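Local coordinates for protein piwi (PDB 6KR6) that binds piRNAs and acts with them to silence transposable elements through methylation and repression of the transposons, at residues Val648-Gly653 against Ala689-Thr694; Tyr724-Val729 against Thr741-Leu746. All coordinates share one frame; numbering follows the deposited sequence.

Interaction 1. Residues Val648-Gly653 against Ala689-Thr694. With ZN (zinc ion), chain N; HG (mercury (II) ion), chain G.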
ATOM      1  N   VAL A 648       8.292  -6.214 -19.302  1.00 68.67           N
ATOM      2  CA  VAL A 648       8.456  -6.017 -17.866  1.00 68.25           C
ATOM      3  C   VAL A 648       7.123  -5.521 -17.323  1.00 67.00           C
ATOM      4  O   VAL A 648       6.697  -4.397 -17.619  1.00 72.36           O
ATOM      5  CB  VAL A 648       9.592  -5.037 -17.543  1.00 64.39           C
ATOM      6  CG1 VAL A 648       9.680  -4.807 -16.043  1.00 68.23           C
ATOM      7  CG2 VAL A 648      10.913  -5.564 -18.078  1.00 72.49           C
ATOM      8  N   PHE A 649       6.464  -6.359 -16.529  1.00 63.91           N
ATOM      9  CA  PHE A 649       5.138  -6.085 -15.992  1.00 65.01           C
ATOM     10  C   PHE A 649       5.279  -5.661 -14.536  1.00 72.50           C
ATOM     11  O   PHE A 649       5.793  -6.426 -13.714  1.00 72.64           O
ATOM     12  CB  PHE A 649       4.258  -7.331 -16.110  1.00 65.73           C
ATOM     13  CG  PHE A 649       2.796  -7.086 -15.857  1.00 68.31           C
ATOM     14  CD1 PHE A 649       2.315  -6.930 -14.570  1.00 75.99           C
ATOM     15  CD2 PHE A 649       1.896  -7.050 -16.908  1.00 72.73           C
ATOM     16  CE1 PHE A 649       0.969  -6.717 -14.337  1.00 75.75           C
ATOM     17  CE2 PHE A 649       0.547  -6.841 -16.679  1.00 72.75           C
ATOM     18  CZ  PHE A 649       0.085  -6.674 -15.393  1.00 62.27           C
ATOM     19  N   TYR A 650       4.824  -4.450 -14.219  1.00 78.34           N
ATOM     20  CA  TYR A 650       4.842  -3.929 -12.855  1.00 68.27           C
ATOM     21  C   TYR A 650       3.427  -3.967 -12.293  1.00 70.97           C
ATOM     22  O   TYR A 650       2.509  -3.375 -12.872  1.00 75.35           O
ATOM     23  CB  TYR A 650       5.411  -2.511 -12.810  1.00 54.91           C
ATOM     24  CG  TYR A 650       6.902  -2.450 -13.043  1.00 59.64           C
ATOM     25  CD1 TYR A 650       7.787  -3.051 -12.158  1.00 63.56           C
ATOM     26  CD2 TYR A 650       7.426  -1.784 -14.141  1.00 63.87           C
ATOM     27  CE1 TYR A 650       9.154  -2.997 -12.366  1.00 63.80           C
ATOM     28  CE2 TYR A 650       8.790  -1.724 -14.357  1.00 65.02           C
ATOM     29  CZ  TYR A 650       9.649  -2.332 -13.467  1.00 64.78           C
ATOM     30  OH  TYR A 650      11.007  -2.273 -13.680  1.00 60.24           O
ATOM     31  N   ARG A 651       3.259  -4.660 -11.169  1.00 70.13           N
ATOM     32  CA  ARG A 651       1.953  -4.923 -10.577  1.00 75.40           C
ATOM     33  C   ARG A 651       1.843  -4.219  -9.231  1.00 81.51           C
ATOM     34  O   ARG A 651       2.729  -4.355  -8.381  1.00 79.70           O
ATOM     35  CB  ARG A 651       1.737  -6.430 -10.416  1.00 70.34           C
ATOM     36  CG  ARG A 651       0.349  -6.834  -9.951  1.00 75.80           C
ATOM     37  CD  ARG A 651      -0.731  -6.317 -10.885  1.00 68.41           C
ATOM     38  NE  ARG A 651      -1.962  -7.094 -10.769  1.00 77.01           N
ATOM     39  CZ  ARG A 651      -2.852  -6.950  -9.793  1.00 78.82           C
ATOM     40  NH1 ARG A 651      -3.945  -7.701  -9.773  1.00 75.65           N
ATOM     41  NH2 ARG A 651      -2.649  -6.057  -8.833  1.00 84.09           N
ATOM     42  N   ASP A 652       0.753  -3.478  -9.039  1.00 83.27           N
ATOM     43  CA  ASP A 652       0.502  -2.739  -7.805  1.00 85.15           C
ATOM     44  C   ASP A 652      -0.470  -3.549  -6.953  1.00 93.97           C
ATOM     45  O   ASP A 652      -1.635  -3.723  -7.324  1.00 93.07           O
ATOM     46  CB  ASP A 652      -0.048  -1.346  -8.114  1.00 83.77           C
ATOM     47  CG  ASP A 652      -0.206  -0.477  -6.872  1.00 92.49           C
ATOM     48  OD1 ASP A 652      -1.060  -0.793  -6.015  1.00 94.60           O
ATOM     49  OD2 ASP A 652       0.521   0.533  -6.759  1.00110.32           O
ATOM     50  N   GLY A 653       0.010  -4.047  -5.816  1.00 98.38           N
ATOM     51  CA  GLY A 653      -0.820  -4.849  -4.937  1.00103.86           C
ATOM     52  C   GLY A 653      -0.126  -5.278  -3.660  1.00101.77           C
ATOM     53  O   GLY A 653       0.817  -4.622  -3.208  1.00 98.58           O
ATOM     54  N   ALA A 689       9.149 -10.577 -17.332  1.00 76.26           N
ATOM     55  CA  ALA A 689       9.448 -10.294 -15.934  1.00 72.59           C
ATOM     56  C   ALA A 689       8.175  -9.778 -15.281  1.00 67.87           C
ATOM     57  O   ALA A 689       7.602  -8.782 -15.733  1.00 68.46           O
ATOM     58  CB  ALA A 689      10.577  -9.271 -15.797  1.00 62.70           C
ATOM     59  N   TYR A 690       7.728 -10.461 -14.231  1.00 71.83           N
ATOM     60  CA  TYR A 690       6.523 -10.091 -13.496  1.00 70.23           C
ATOM     61  C   TYR A 690       6.948  -9.658 -12.100  1.00 76.49           C
ATOM     62  O   TYR A 690       7.411 -10.481 -11.303  1.00 80.47           O
ATOM     63  CB  TYR A 690       5.537 -11.255 -13.441  1.00 62.54           C
ATOM     64  CG  TYR A 690       4.181 -10.886 -12.886  1.00 65.18           C
ATOM     65  CD1 TYR A 690       3.936 -10.921 -11.521  1.00 71.15           C
ATOM     66  CD2 TYR A 690       3.144 -10.503 -13.729  1.00 68.48           C
ATOM     67  CE1 TYR A 690       2.698 -10.586 -11.008  1.00 72.86           C
ATOM     68  CE2 TYR A 690       1.900 -10.165 -13.225  1.00 72.71           C
ATOM     69  CZ  TYR A 690       1.683 -10.208 -11.864  1.00 77.62           C
ATOM     70  OH  TYR A 690       0.449  -9.873 -11.351  1.00 82.71           O
ATOM     71  N   ILE A 691       6.789  -8.370 -11.805  1.00 73.81           N
ATOM     72  CA  ILE A 691       7.251  -7.779 -10.556  1.00 72.19           C
ATOM     73  C   ILE A 691       6.060  -7.164  -9.836  1.00 70.70           C
ATOM     74  O   ILE A 691       5.283  -6.416 -10.439  1.00 68.08           O
ATOM     75  CB  ILE A 691       8.342  -6.724 -10.801  1.00 72.07           C
ATOM     76  CG1 ILE A 691       9.444  -7.300 -11.689  1.00 73.86           C
ATOM     77  CG2 ILE A 691       8.925  -6.240  -9.486  1.00 73.56           C
ATOM     78  CD1 ILE A 691      10.481  -6.285 -12.083  1.00 65.66           C
ATOM     79  N   VAL A 692       5.925  -7.474  -8.551  1.00 77.91           N
ATOM     80  CA  VAL A 692       4.880  -6.907  -7.708  1.00 79.22           C
ATOM     81  C   VAL A 692       5.483  -5.744  -6.932  1.00 82.58           C
ATOM     82  O   VAL A 692       6.465  -5.918  -6.200  1.00 80.21           O
ATOM     83  CB  VAL A 692       4.288  -7.959  -6.759  1.00 73.47           C
ATOM     84  CG1 VAL A 692       3.166  -7.351  -5.939  1.00 73.18           C
ATOM     85  CG2 VAL A 692       3.791  -9.161  -7.547  1.00 83.59           C
ATOM     86  N   VAL A 693       4.897  -4.560  -7.090  1.00 78.65           N
ATOM     87  CA  VAL A 693       5.416  -3.331  -6.502  1.00 74.31           C
ATOM     88  C   VAL A 693       4.604  -3.012  -5.254  1.00 75.87           C
ATOM     89  O   VAL A 693       3.386  -2.812  -5.331  1.00 78.72           O
ATOM     90  CB  VAL A 693       5.369  -2.171  -7.507  1.00 72.86           C
ATOM     91  CG1 VAL A 693       5.630  -0.852  -6.806  1.00 85.24           C
ATOM     92  CG2 VAL A 693       6.380  -2.398  -8.620  1.00 65.49           C
ATOM     93  N   THR A 694       5.279  -2.953  -4.105  1.00 78.47           N
ATOM     94  CA  THR A 694       4.630  -2.726  -2.819  1.00 80.87           C
ATOM     95  C   THR A 694       5.352  -1.619  -2.065  1.00 76.27           C
ATOM     96  O   THR A 694       6.575  -1.672  -1.900  1.00 76.47           O
ATOM     97  CB  THR A 694       4.616  -4.005  -1.972  1.00 77.34           C
ATOM     98  OG1 THR A 694       3.834  -5.012  -2.628  1.00 85.82           O
ATOM     99  CG2 THR A 694       4.026  -3.732  -0.598  1.00 86.86           C
TER
HETATM  100 ZN    ZN N 912      -2.716   0.280  -6.374  0.79112.63          ZN
HETATM  101 HG    HG G 905       1.624   2.023  -8.808  0.72 71.72          HG
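The Phe649 ring runs alongside the Tyr690 ring, the planes 13° apart but slid so that they barely overlap. CD1 of Phe649 lies 3.5 Å from CE2 of Tyr690. Both rings have CG anti to the backbone N (chi1 -168° and -171°), and they point the same way from neighbouring parallel strands. The phenol continues past Phe649 to the Arg651 side chain, where Tyr690 OH is 3.3 Å from Arg651 CG. Their polar ends share Glu666, which makes a salt bridge with Arg651 NH1 and a hydrogen bond with Tyr690 OH.

On the face of Tyr650, Ile691 and Val693 the packing is aromatic on aliphatic. Ile691 CD1 meets Tyr650 CE1 at 3.6 Å, and Val693 CG2 approaches CD1 of the same ring.

Parallel pairing holds the two strands in register. Phe649 N bonds to Ala689 O at 2.8 Å, and Ile691 N returns to Phe649 O. Arg651 repeats the pattern with Ile691 O and Val693 N. Past the end of strand 646-652, Thr694 OG1 donates to Gly653 O.

These strands belong to the RNase H-like Piwi domain. Asp652, an active-site residue by similarity, binds zinc through OD1 at 2.0 Å, together with Asp581. Its OD2 binds mercury at 2.8 Å, with Cys781. Arg651 pairs just before Asp652, so the pairing probably helps to set the backbone from which this carboxylate meets both metals.

Interaction 2. Residues Tyr724-Val729 against Thr741-Leu746; sequences YDFYLV and TSYNVL
Strands 725-729 and 741-745 pair as an antiparallel beta hairpin, their axes 4.8 Å apart at closest approach and their directions 151° apart. The hairpin belongs to the Piwi domain. Phe726 and Tyr743 form a hydrogen-bonded pair, with N to O bonds in both directions. Leu728 and Thr741 form a second such pair. At the other end, Val745 N bonds to Tyr724 O at 2.9 Å, and Asn744 ND2 adds a weak bond to the same oxygen.

Phe726, Leu728 and Tyr743 pack on one face. Tyr743 CB sits over the face of the Phe726 ring, 3.9 Å from its centroid, in a CH-pi contact. With CG between the backbone N and the carbonyl carbon (chi1 61°), the Phe726 ring is turned over Tyr743 CB. The two ring planes are 23° apart but slid, so there is little ring-on-ring overlap. Their closest atoms, Phe726 CE2 and Tyr743 CD2, are 3.4 Å apart. Leu728 CB lies at the edge of the Tyr743 ring, 3.4 Å from Tyr743 CE2, and Leu728 CD2 also touches Tyr743 CE2. Helix 754-764 packs on this face: Gln758 touches Phe726, Thr761 touches Tyr743 and Tyr762 touches Leu728.

Tyr724 lies beside Val745 and points the same way. Its CD2 is 3.7 Å from Val745 CB, while Val745 CG2 lies above the ring, toward the rim.

The other face carries Asp725, Tyr727, Ser742 and Asn744. Asp725 CB lies 3.4 Å from Asn744 ND2, and the two side chains run obliquely past each other. The Asp725 carboxylate has a long, weak ion pair with Arg723. Ser742 CB approaches the Tyr727 ring, 3.7 Å from Tyr727 CE1.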
ATOM      1  N   TYR A 724      12.490 -13.822  -4.599  1.00113.89           N
ATOM      2  CA  TYR A 724      13.501 -13.072  -5.340  1.00114.78           C
ATOM      3  C   TYR A 724      12.993 -11.638  -5.435  1.00108.37           C
ATOM      4  O   TYR A 724      12.181 -11.310  -6.304  1.00105.42           O
ATOM      5  CB  TYR A 724      13.743 -13.685  -6.716  1.00112.27           C
ATOM      6  CG  TYR A 724      14.568 -12.823  -7.651  1.00119.22           C
ATOM      7  CD1 TYR A 724      15.600 -12.021  -7.171  1.00122.73           C
ATOM      8  CD2 TYR A 724      14.307 -12.803  -9.016  1.00117.46           C
ATOM      9  CE1 TYR A 724      16.347 -11.228  -8.024  1.00118.59           C
ATOM     10  CE2 TYR A 724      15.049 -12.016  -9.876  1.00115.96           C
ATOM     11  CZ  TYR A 724      16.067 -11.230  -9.374  1.00118.87           C
ATOM     12  OH  TYR A 724      16.808 -10.445 -10.228  1.00111.22           O
ATOM     13  N   ASP A 725      13.469 -10.783  -4.535  1.00104.86           N
ATOM     14  CA  ASP A 725      12.953  -9.428  -4.433  1.00101.53           C
ATOM     15  C   ASP A 725      14.032  -8.517  -3.869  1.00 94.50           C
ATOM     16  O   ASP A 725      15.117  -8.961  -3.485  1.00100.96           O
ATOM     17  CB  ASP A 725      11.694  -9.382  -3.560  1.00102.06           C
ATOM     18  CG  ASP A 725      11.882 -10.074  -2.229  1.00109.44           C
ATOM     19  OD1 ASP A 725      12.826 -10.881  -2.103  1.00114.23           O
ATOM     20  OD2 ASP A 725      11.084  -9.810  -1.305  1.00116.46           O
ATOM     21  N   PHE A 726      13.714  -7.226  -3.825  1.00 85.19           N
ATOM     22  CA  PHE A 726      14.642  -6.236  -3.293  1.00 80.93           C
ATOM     23  C   PHE A 726      13.866  -4.998  -2.867  1.00 80.06           C
ATOM     24  O   PHE A 726      12.662  -4.872  -3.109  1.00 80.94           O
ATOM     25  CB  PHE A 726      15.727  -5.876  -4.317  1.00 78.61           C
ATOM     26  CG  PHE A 726      15.196  -5.276  -5.592  1.00 87.35           C
ATOM     27  CD1 PHE A 726      14.845  -6.085  -6.661  1.00 82.77           C
ATOM     28  CD2 PHE A 726      15.063  -3.903  -5.728  1.00 82.26           C
ATOM     29  CE1 PHE A 726      14.363  -5.538  -7.836  1.00 73.72           C
ATOM     30  CE2 PHE A 726      14.581  -3.350  -6.900  1.00 76.64           C
ATOM     31  CZ  PHE A 726      14.231  -4.169  -7.956  1.00 71.95           C
ATOM     32  N   TYR A 727      14.580  -4.089  -2.212  1.00 78.45           N
ATOM     33  CA  TYR A 727      14.067  -2.779  -1.848  1.00 78.77           C
ATOM     34  C   TYR A 727      14.796  -1.711  -2.650  1.00 76.84           C
ATOM     35  O   TYR A 727      15.965  -1.872  -3.014  1.00 79.03           O
ATOM     36  CB  TYR A 727      14.237  -2.501  -0.350  1.00 75.93           C
ATOM     37  CG  TYR A 727      13.454  -3.421   0.560  1.00 81.24           C
ATOM     38  CD1 TYR A 727      12.079  -3.283   0.703  1.00 77.24           C
ATOM     39  CD2 TYR A 727      14.093  -4.412   1.292  1.00 83.11           C
ATOM     40  CE1 TYR A 727      11.360  -4.118   1.540  1.00 85.20           C
ATOM     41  CE2 TYR A 727      13.384  -5.251   2.133  1.00 85.36           C
ATOM     42  CZ  TYR A 727      12.020  -5.099   2.253  1.00 85.93           C
ATOM     43  OH  TYR A 727      11.314  -5.933   3.089  1.00 84.75           O
ATOM     44  N   LEU A 728      14.095  -0.615  -2.921  1.00 68.06           N
ATOM     45  CA  LEU A 728      14.669   0.503  -3.654  1.00 65.95           C
ATOM     46  C   LEU A 728      14.099   1.800  -3.108  1.00 73.19           C
ATOM     47  O   LEU A 728      12.889   1.909  -2.881  1.00 80.48           O
ATOM     48  CB  LEU A 728      14.390   0.388  -5.157  1.00 75.19           C
ATOM     49  CG  LEU A 728      14.626   1.623  -6.036  1.00 76.47           C
ATOM     50  CD1 LEU A 728      16.103   1.968  -6.123  1.00 72.37           C
ATOM     51  CD2 LEU A 728      14.038   1.428  -7.430  1.00 66.54           C
ATOM     52  N   VAL A 729      14.977   2.768  -2.880  1.00 73.29           N
ATOM     53  CA  VAL A 729      14.587   4.137  -2.578  1.00 81.66           C
ATOM     54  C   VAL A 729      14.865   4.954  -3.831  1.00 77.17           C
ATOM     55  O   VAL A 729      16.021   5.109  -4.240  1.00 75.37           O
ATOM     56  CB  VAL A 729      15.341   4.692  -1.362  1.00 81.52           C
ATOM     57  CG1 VAL A 729      15.242   6.209  -1.328  1.00 85.06           C
ATOM     58  CG2 VAL A 729      14.784   4.095  -0.081  1.00 68.99           C
ATOM     59  N   THR A 741      10.346   1.312  -1.573  1.00 74.68           N
ATOM     60  CA  THR A 741       9.491   0.485  -2.406  1.00 72.10           C
ATOM     61  C   THR A 741      10.060  -0.924  -2.473  1.00 77.07           C
ATOM     62  O   THR A 741      11.273  -1.112  -2.593  1.00 74.13           O
ATOM     63  CB  THR A 741       9.370   1.074  -3.813  1.00 71.14           C
ATOM     64  OG1 THR A 741       9.198   2.494  -3.724  1.00 74.67           O
ATOM     65  CG2 THR A 741       8.175   0.479  -4.534  1.00 71.71           C
ATOM     66  N   SER A 742       9.180  -1.916  -2.377  1.00 82.86           N
ATOM     67  CA  SER A 742       9.567  -3.320  -2.417  1.00 82.25           C
ATOM     68  C   SER A 742       9.176  -3.899  -3.768  1.00 73.69           C
ATOM     69  O   SER A 742       7.988  -3.948  -4.107  1.00 71.99           O
ATOM     70  CB  SER A 742       8.906  -4.104  -1.283  1.00 81.18           C
ATOM     71  OG  SER A 742       9.230  -5.482  -1.363  1.00 89.40           O
ATOM     72  N   TYR A 743      10.171  -4.331  -4.538  1.00 78.44           N
ATOM     73  CA  TYR A 743       9.949  -4.931  -5.847  1.00 78.17           C
ATOM     74  C   TYR A 743      10.173  -6.431  -5.729  1.00 80.48           C
ATOM     75  O   TYR A 743      11.283  -6.873  -5.406  1.00 82.93           O
ATOM     76  CB  TYR A 743      10.873  -4.318  -6.898  1.00 70.81           C
ATOM     77  CG  TYR A 743      10.746  -2.817  -7.007  1.00 75.17           C
ATOM     78  CD1 TYR A 743       9.862  -2.237  -7.906  1.00 69.55           C
ATOM     79  CD2 TYR A 743      11.507  -1.977  -6.205  1.00 76.03           C
ATOM     80  CE1 TYR A 743       9.741  -0.866  -8.006  1.00 61.32           C
ATOM     81  CE2 TYR A 743      11.390  -0.605  -6.299  1.00 71.22           C
ATOM     82  CZ  TYR A 743      10.509  -0.055  -7.201  1.00 69.92           C
ATOM     83  OH  TYR A 743      10.389   1.312  -7.300  1.00 77.22           O
ATOM     84  N   ASN A 744       9.123  -7.205  -5.996  1.00 79.50           N
ATOM     85  CA  ASN A 744       9.119  -8.653  -5.809  1.00 87.86           C
ATOM     86  C   ASN A 744       8.952  -9.322  -7.166  1.00 91.19           C
ATOM     87  O   ASN A 744       7.868  -9.280  -7.757  1.00 82.82           O
ATOM     88  CB  ASN A 744       8.005  -9.066  -4.849  1.00 96.99           C
ATOM     89  CG  ASN A 744       8.115 -10.511  -4.408  1.00111.89           C
ATOM     90  OD1 ASN A 744       7.262 -11.006  -3.677  1.00119.65           O
ATOM     91  ND2 ASN A 744       9.171 -11.191  -4.838  1.00112.38           N
ATOM     92  N   VAL A 745      10.017  -9.962  -7.644  1.00 91.02           N
ATOM     93  CA  VAL A 745      10.034 -10.589  -8.962  1.00 82.56           C
ATOM     94  C   VAL A 745       9.505 -12.011  -8.803  1.00 88.18           C
ATOM     95  O   VAL A 745      10.237 -12.924  -8.418  1.00 95.82           O
ATOM     96  CB  VAL A 745      11.435 -10.575  -9.574  1.00 83.34           C
ATOM     97  CG1 VAL A 745      11.408 -11.169 -10.970  1.00 85.92           C
ATOM     98  CG2 VAL A 745      11.989  -9.158  -9.594  1.00 88.81           C
ATOM     99  N   LEU A 746       8.219 -12.202  -9.105  1.00 82.69           N
ATOM    100  CA  LEU A 746       7.632 -13.535  -9.015  1.00 77.31           C
ATOM    101  C   LEU A 746       8.164 -14.445 -10.115  1.00 88.64           C
ATOM    102  O   LEU A 746       8.616 -15.564  -9.844  1.00 95.25           O
ATOM    103  CB  LEU A 746       6.108 -13.444  -9.075  1.00 79.26           C
ATOM    104  CG  LEU A 746       5.458 -12.709  -7.904  1.00 91.80           C
ATOM    105  CD1 LEU A 746       3.954 -12.902  -7.926  1.00 91.36           C
ATOM    106  CD2 LEU A 746       6.047 -13.187  -6.587  1.00 92.93           C
TER

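How the interactions relate
Interaction 1 and interaction 2 are joined through strands 687-695 and 741-745, which are antiparallel neighbours in the sheet. Their centres are about 9 Å apart. Two probable hydrogen bonds link them: Thr694 O to Ser742 N at 2.7 Å, and Val692 N to Asn744 O at 2.8 Å. Side chains also cross the seam, with Val693 CG2 3.6 Å from Tyr743 CD1. The same methyl, Val693 CG2, meets both Tyr650 and Tyr743. The metal-binding carboxylate is on interaction 1. Interaction 2 is farther away, its Thr741 side chain about 8 Å from that of Asp652 and about 11 Å from that of Asp581.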